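Local coordinates for protein maleate cis-trans isomerase (Pseudomonas putida, PDB 4FQ5) that probably catalyses the cis-trans isomerisation of the double bond of maleate to give fumarate, and works as a homodimer, at residues R153-T158 and A206-D211; R238-S243 and G265-S270. The protein carries 1 engineered substitution. One frame throughout, in Å; residues are numbered along the deposited sequence.

Interaction 1: residues R153-T158 and A206-D211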
loop_
_atom_site.group_PDB
_atom_site.type_symbol
_atom_site.label_atom_id
_atom_site.label_comp_id
_atom_site.label_asym_id
_atom_site.label_seq_id
_atom_site.Cartn_x
_atom_site.Cartn_y
_atom_site.Cartn_z
ATOM N N ARG A 153 -24.635 27.192 -5.274
ATOM C CA ARG A 153 -23.732 28.290 -5.532
ATOM C C ARG A 153 -22.332 27.781 -5.220
ATOM O O ARG A 153 -22.133 27.013 -4.276
ATOM C CB ARG A 153 -24.096 29.483 -4.647
ATOM C CG ARG A 153 -23.507 30.814 -5.081
ATOM C CD ARG A 153 -24.238 31.973 -4.415
ATOM N NE ARG A 153 -24.238 33.176 -5.249
ATOM C CZ ARG A 153 -23.311 34.129 -5.197
ATOM N NH1 ARG A 153 -23.395 35.185 -5.990
ATOM N NH2 ARG A 153 -22.296 34.032 -4.350
ATOM N N VAL A 154 -21.366 28.222 -6.010
ATOM C CA VAL A 154 -20.034 27.656 -5.966
ATOM C C VAL A 154 -18.976 28.748 -6.127
ATOM O O VAL A 154 -19.194 29.740 -6.824
ATOM C CB VAL A 154 -19.944 26.526 -7.029
ATOM C CG1 VAL A 154 -18.745 26.661 -7.947
ATOM C CG2 VAL A 154 -20.042 25.155 -6.375
ATOM N N ALA A 155 -17.852 28.591 -5.434
ATOM C CA ALA A 155 -16.676 29.405 -5.703
ATOM C C ALA A 155 -15.693 28.540 -6.476
ATOM O O ALA A 155 -15.666 27.327 -6.292
ATOM C CB ALA A 155 -16.061 29.924 -4.415
ATOM N N VAL A 156 -14.902 29.155 -7.353
ATOM C CA VAL A 156 -14.093 28.402 -8.320
ATOM C C VAL A 156 -12.692 28.976 -8.475
ATOM O O VAL A 156 -12.532 30.165 -8.738
ATOM C CB VAL A 156 -14.757 28.390 -9.730
ATOM C CG1 VAL A 156 -13.932 27.569 -10.715
ATOM C CG2 VAL A 156 -16.174 27.852 -9.665
ATOM N N VAL A 157 -11.681 28.127 -8.337
ATOM C CA VAL A 157 -10.313 28.513 -8.678
ATOM C C VAL A 157 -9.909 27.796 -9.966
ATOM O O VAL A 157 -10.182 26.606 -10.126
ATOM C CB VAL A 157 -9.315 28.155 -7.551
ATOM C CG1 VAL A 157 -7.931 28.712 -7.866
ATOM C CG2 VAL A 157 -9.817 28.661 -6.197
ATOM N N THR A 158 -9.274 28.522 -10.884
ATOM C CA THR A 158 -8.737 27.927 -12.112
ATOM C C THR A 158 -7.307 28.421 -12.351
ATOM O O THR A 158 -6.907 29.442 -11.789
ATOM C CB THR A 158 -9.585 28.277 -13.360
ATOM O OG1 THR A 158 -9.087 29.486 -13.952
ATOM C CG2 THR A 158 -11.065 28.440 -13.029
ATOM N N ALA A 206 -8.672 31.580 0.953
ATOM C CA ALA A 206 -8.878 32.469 2.101
ATOM C C ALA A 206 -9.162 33.916 1.677
ATOM O O ALA A 206 -9.916 34.623 2.341
ATOM C CB ALA A 206 -7.674 32.422 3.033
ATOM N N SER A 207 -8.555 34.347 0.571
ATOM C CA SER A 207 -8.752 35.701 0.057
ATOM C C SER A 207 -9.905 35.789 -0.954
ATOM O O SER A 207 -9.990 36.737 -1.737
ATOM C CB SER A 207 -7.449 36.243 -0.533
ATOM O OG SER A 207 -6.980 35.411 -1.577
ATOM N N MET A 208 -10.781 34.788 -0.927
ATOM C CA MET A 208 -12.025 34.794 -1.685
ATOM C C MET A 208 -13.173 34.743 -0.697
ATOM O O MET A 208 -13.018 34.233 0.413
ATOM C CB MET A 208 -12.118 33.566 -2.596
ATOM C CG MET A 208 -11.108 33.512 -3.727
ATOM S SD MET A 208 -11.133 31.918 -4.578
ATOM C CE MET A 208 -12.805 31.887 -5.224
ATOM N N ARG A 209 -14.329 35.259 -1.094
ATOM C CA ARG A 209 -15.520 35.136 -0.268
ATOM C C ARG A 209 -16.083 33.726 -0.418
ATOM O O ARG A 209 -16.378 33.285 -1.534
ATOM C CB ARG A 209 -16.557 36.183 -0.663
ATOM C CG ARG A 209 -17.760 36.224 0.258
ATOM C CD ARG A 209 -18.751 37.272 -0.200
ATOM N NE ARG A 209 -20.023 37.148 0.505
ATOM C CZ ARG A 209 -21.094 37.898 0.260
ATOM N NH1 ARG A 209 -21.057 38.836 -0.677
ATOM N NH2 ARG A 209 -22.207 37.706 0.957
ATOM N N THR A 210 -16.210 33.011 0.696
ATOM C CA THR A 210 -16.704 31.630 0.664
ATOM C C THR A 210 -17.857 31.377 1.639
ATOM O O THR A 210 -18.387 30.267 1.701
ATOM C CB THR A 210 -15.578 30.599 0.912
ATOM O OG1 THR A 210 -14.944 30.865 2.167
ATOM C CG2 THR A 210 -14.535 30.642 -0.197
ATOM N N ASP A 211 -18.249 32.407 2.386
ATOM C CA ASP A 211 -19.387 32.304 3.300
ATOM C C ASP A 211 -20.725 32.163 2.568
ATOM O O ASP A 211 -21.630 31.500 3.065
ATOM C CB ASP A 211 -19.422 33.496 4.268
ATOM C CG ASP A 211 -19.494 34.841 3.551
ATOM O OD1 ASP A 211 -18.471 35.559 3.526
ATOM O OD2 ASP A 211 -20.569 35.181 3.010
#

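Interaction 2: residues R238-S243 and G265-S270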
loop_
_atom_site.group_PDB
_atom_site.type_symbol
_atom_site.label_atom_id
_atom_site.label_comp_id
_atom_site.label_asym_id
_atom_site.label_seq_id
_atom_site.Cartn_x
_atom_site.Cartn_y
_atom_site.Cartn_z
ATOM N N ARG A 238 -14.836 25.138 6.293
ATOM C CA ARG A 238 -16.024 24.352 6.676
ATOM C C ARG A 238 -17.050 24.204 5.541
ATOM O O ARG A 238 -18.247 23.994 5.780
ATOM C CB ARG A 238 -16.673 24.872 7.971
ATOM C CG ARG A 238 -17.344 23.777 8.789
ATOM C CD ARG A 238 -16.482 23.329 9.962
ATOM N NE ARG A 238 -17.070 23.744 11.237
ATOM C CZ ARG A 238 -16.399 23.896 12.377
ATOM N NH1 ARG A 238 -15.089 23.680 12.432
ATOM N NH2 ARG A 238 -17.044 24.272 13.473
ATOM N N LYS A 239 -16.562 24.299 4.308
ATOM C CA LYS A 239 -17.363 24.025 3.123
ATOM C C LYS A 239 -16.847 22.773 2.404
ATOM O O LYS A 239 -15.664 22.455 2.488
ATOM C CB LYS A 239 -17.348 25.233 2.175
ATOM C CG LYS A 239 -18.586 26.132 2.229
ATOM C CD LYS A 239 -18.883 26.689 3.609
ATOM C CE LYS A 239 -19.764 27.935 3.553
ATOM N NZ LYS A 239 -21.189 27.649 3.220
ATOM N N PRO A 240 -17.745 22.047 1.711
ATOM C CA PRO A 240 -17.284 20.963 0.851
ATOM C C PRO A 240 -16.326 21.496 -0.207
ATOM O O PRO A 240 -16.560 22.575 -0.781
ATOM C CB PRO A 240 -18.570 20.460 0.191
ATOM C CG PRO A 240 -19.656 20.838 1.141
ATOM C CD PRO A 240 -19.216 22.121 1.773
ATOM N N VAL A 241 -15.241 20.764 -0.432
ATOM C CA VAL A 241 -14.273 21.124 -1.455
ATOM C C VAL A 241 -14.181 19.988 -2.461
ATOM O O VAL A 241 -14.049 18.819 -2.084
ATOM C CB VAL A 241 -12.888 21.427 -0.850
ATOM C CG1 VAL A 241 -11.849 21.676 -1.934
ATOM C CG2 VAL A 241 -12.966 22.623 0.087
ATOM N N ILE A 242 -14.284 20.342 -3.740
ATOM C CA ILE A 242 -14.122 19.387 -4.825
ATOM C C ILE A 242 -13.129 19.925 -5.835
ATOM O O ILE A 242 -12.792 21.112 -5.820
ATOM C CB ILE A 242 -15.459 19.074 -5.537
ATOM C CG1 ILE A 242 -16.060 20.349 -6.155
ATOM C CG2 ILE A 242 -16.413 18.383 -4.575
ATOM C CD1 ILE A 242 -17.359 20.118 -6.898
ATOM N N SER A 243 -12.658 19.033 -6.700
ATOM C CA SER A 243 -11.801 19.398 -7.810
ATOM C C SER A 243 -12.275 18.608 -9.013
ATOM O O SER A 243 -13.001 17.621 -8.853
ATOM C CB SER A 243 -10.345 19.054 -7.501
ATOM O OG SER A 243 -10.175 17.651 -7.390
ATOM N N GLY A 265 -10.289 12.401 0.033
ATOM C CA GLY A 265 -10.900 12.884 -1.212
ATOM C C GLY A 265 -11.960 13.961 -1.021
ATOM O O GLY A 265 -12.651 14.340 -1.977
ATOM N N GLY A 266 -12.088 14.449 0.212
ATOM C CA GLY A 266 -13.039 15.512 0.541
ATOM C C GLY A 266 -14.470 15.032 0.636
ATOM O O GLY A 266 -14.750 13.835 0.522
ATOM N N THR A 267 -15.385 15.979 0.823
ATOM C CA THR A 267 -16.797 15.697 1.075
ATOM C C THR A 267 -17.470 14.808 0.017
ATOM O O THR A 267 -18.193 13.872 0.363
ATOM C CB THR A 267 -17.572 17.026 1.258
ATOM O OG1 THR A 267 -17.036 17.721 2.389
ATOM C CG2 THR A 267 -19.053 16.792 1.472
ATOM N N LEU A 268 -17.223 15.088 -1.263
ATOM C CA LEU A 268 -17.869 14.334 -2.351
ATOM C C LEU A 268 -17.521 12.851 -2.256
ATOM O O LEU A 268 -18.333 11.982 -2.591
ATOM C CB LEU A 268 -17.415 14.861 -3.715
ATOM C CG LEU A 268 -18.377 14.935 -4.913
ATOM C CD1 LEU A 268 -17.617 14.811 -6.228
ATOM C CD2 LEU A 268 -19.536 13.952 -4.864
ATOM N N LEU A 269 -16.308 12.575 -1.789
ATOM C CA LEU A 269 -15.816 11.206 -1.637
ATOM C C LEU A 269 -15.863 10.725 -0.181
ATOM O O LEU A 269 -15.120 9.822 0.219
ATOM C CB LEU A 269 -14.402 11.116 -2.200
ATOM C CG LEU A 269 -14.160 10.524 -3.602
ATOM C CD1 LEU A 269 -15.404 10.177 -4.415
ATOM C CD2 LEU A 269 -13.171 11.387 -4.382
ATOM N N SER A 270 -16.754 11.328 0.600
ATOM C CA SER A 270 -16.920 10.978 2.009
ATOM C C SER A 270 -17.545 9.596 2.181
ATOM O O SER A 270 -17.413 8.972 3.239
ATOM C CB SER A 270 -17.803 12.012 2.706
ATOM O OG SER A 270 -19.126 11.955 2.199
HETATM O O HOH W 1 -14.762 16.176 -2.251
#

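Interaction 1: residues R153-T158 and A206-D211
Met208 reaches from the loop after helix 201-206 to the strand 153-158 and meets it with the far end of its thioether. Its CE methyl lies against the methyl of Ala155, with CE and Ala155 CB 3.9 Å apart, and the same CE is 3.9 Å from the backbone O of Val156. One atom back, Met208 SD touches Val157 CG2 at 3.9 Å, the two side chains crossing at a slant. The thioether thus spans two alternate residues of the strand. The first two torsions of Met208 bring SD to Val157, and the bend at chi3 (62°) then turns CE toward Ala155 and the O of Val156. On Val157, chi1 of -173° sets CG1 opposite the backbone N and leaves CG2 as the branch that meets the sulfur. Val156, between Ala155 and Val157, has its CB directed away from the loop and packs on Tyr182 of the neighbouring strand 178-184.

Beyond this apolar patch the loop is tied by charge. Arg209 NE donates to Asp211 OD2 at 3.2 Å, in the guanidinium plane, meeting OD2 on its syn side but tilted 26° out of the carboxylate plane. Arg153 has salt bridges of its own with Asp212 and Glu178. Arg209 N is held by Asp181, and Ser207 O by Arg183, both on strand 178-184. The loop leads on to strand 215-217, the parallel neighbour of 153-158, a helix-to-strand connection of an alpha/beta fold. Across the segments the chemistry is dispersion, so the loop is probably oriented mainly by the polar ties around it, with Met208 the buried apolar contact between loop and strand.

Interaction 2: residues R238-S243 and G265-S270
Thr267 packs alongside the CA-CB edge of the Pro240 ring, its CB 3.7 Å from Pro240 CB and its CG2 4.1 Å from Pro240 CG. A chi1 of -61° puts OG1 beside the backbone N and leaves CG2 anti to it, and OG1 comes within 3.6 Å of Pro240 CA. That hydroxyl is hydrogen-bonded to Glu234 OE1, which also receives Val241 N, so one carboxylate oxygen ties both segments. Two residues after Pro240, Ile242 CG2 packs at 3.8 Å on Leu268 CB, and Leu149 of helix 138-149 touches both side chains.

A water bridges the backbones at Val241, the start of strand 241-243. It donates to Val241 O at 2.7 Å and to Gly265 O at 2.8 Å, and accepts from Leu268 N at 2.9 Å. Farther along the turn, Ser270 OG and Ser270 N both donate to Thr267 O. Thr267 and Ser270 also pack on Ala235 of the second subunit, placing the turn at the dimer interface. The direct contact is apolar, and the polar links are indirect: the water joins the two backbones, while Glu234 joins Val241 N to the Thr267 hydroxyl.

Interactions 1 and 2 follow one another along the chain, and their centres are about 14 Å apart. Both reach the parallel sheet ordered 178-184, 153-158, 215-217, 241-243: interaction 1 uses an inner strand and interaction 2 the strand at one end, with 215-217 between them. They also meet directly, Lys239 CE lying 3.3 Å from Thr210 O, while Lys239 NZ is hydrogen-bonded to Val213 O. Neither contact forms the pocket itself. The side chain of Val156 is about 10 Å from the bound maleic acid and that of Ile242 about 13 Å, and both are near Leu104, a pocket residue, at about 8 and 9 Å between side chains.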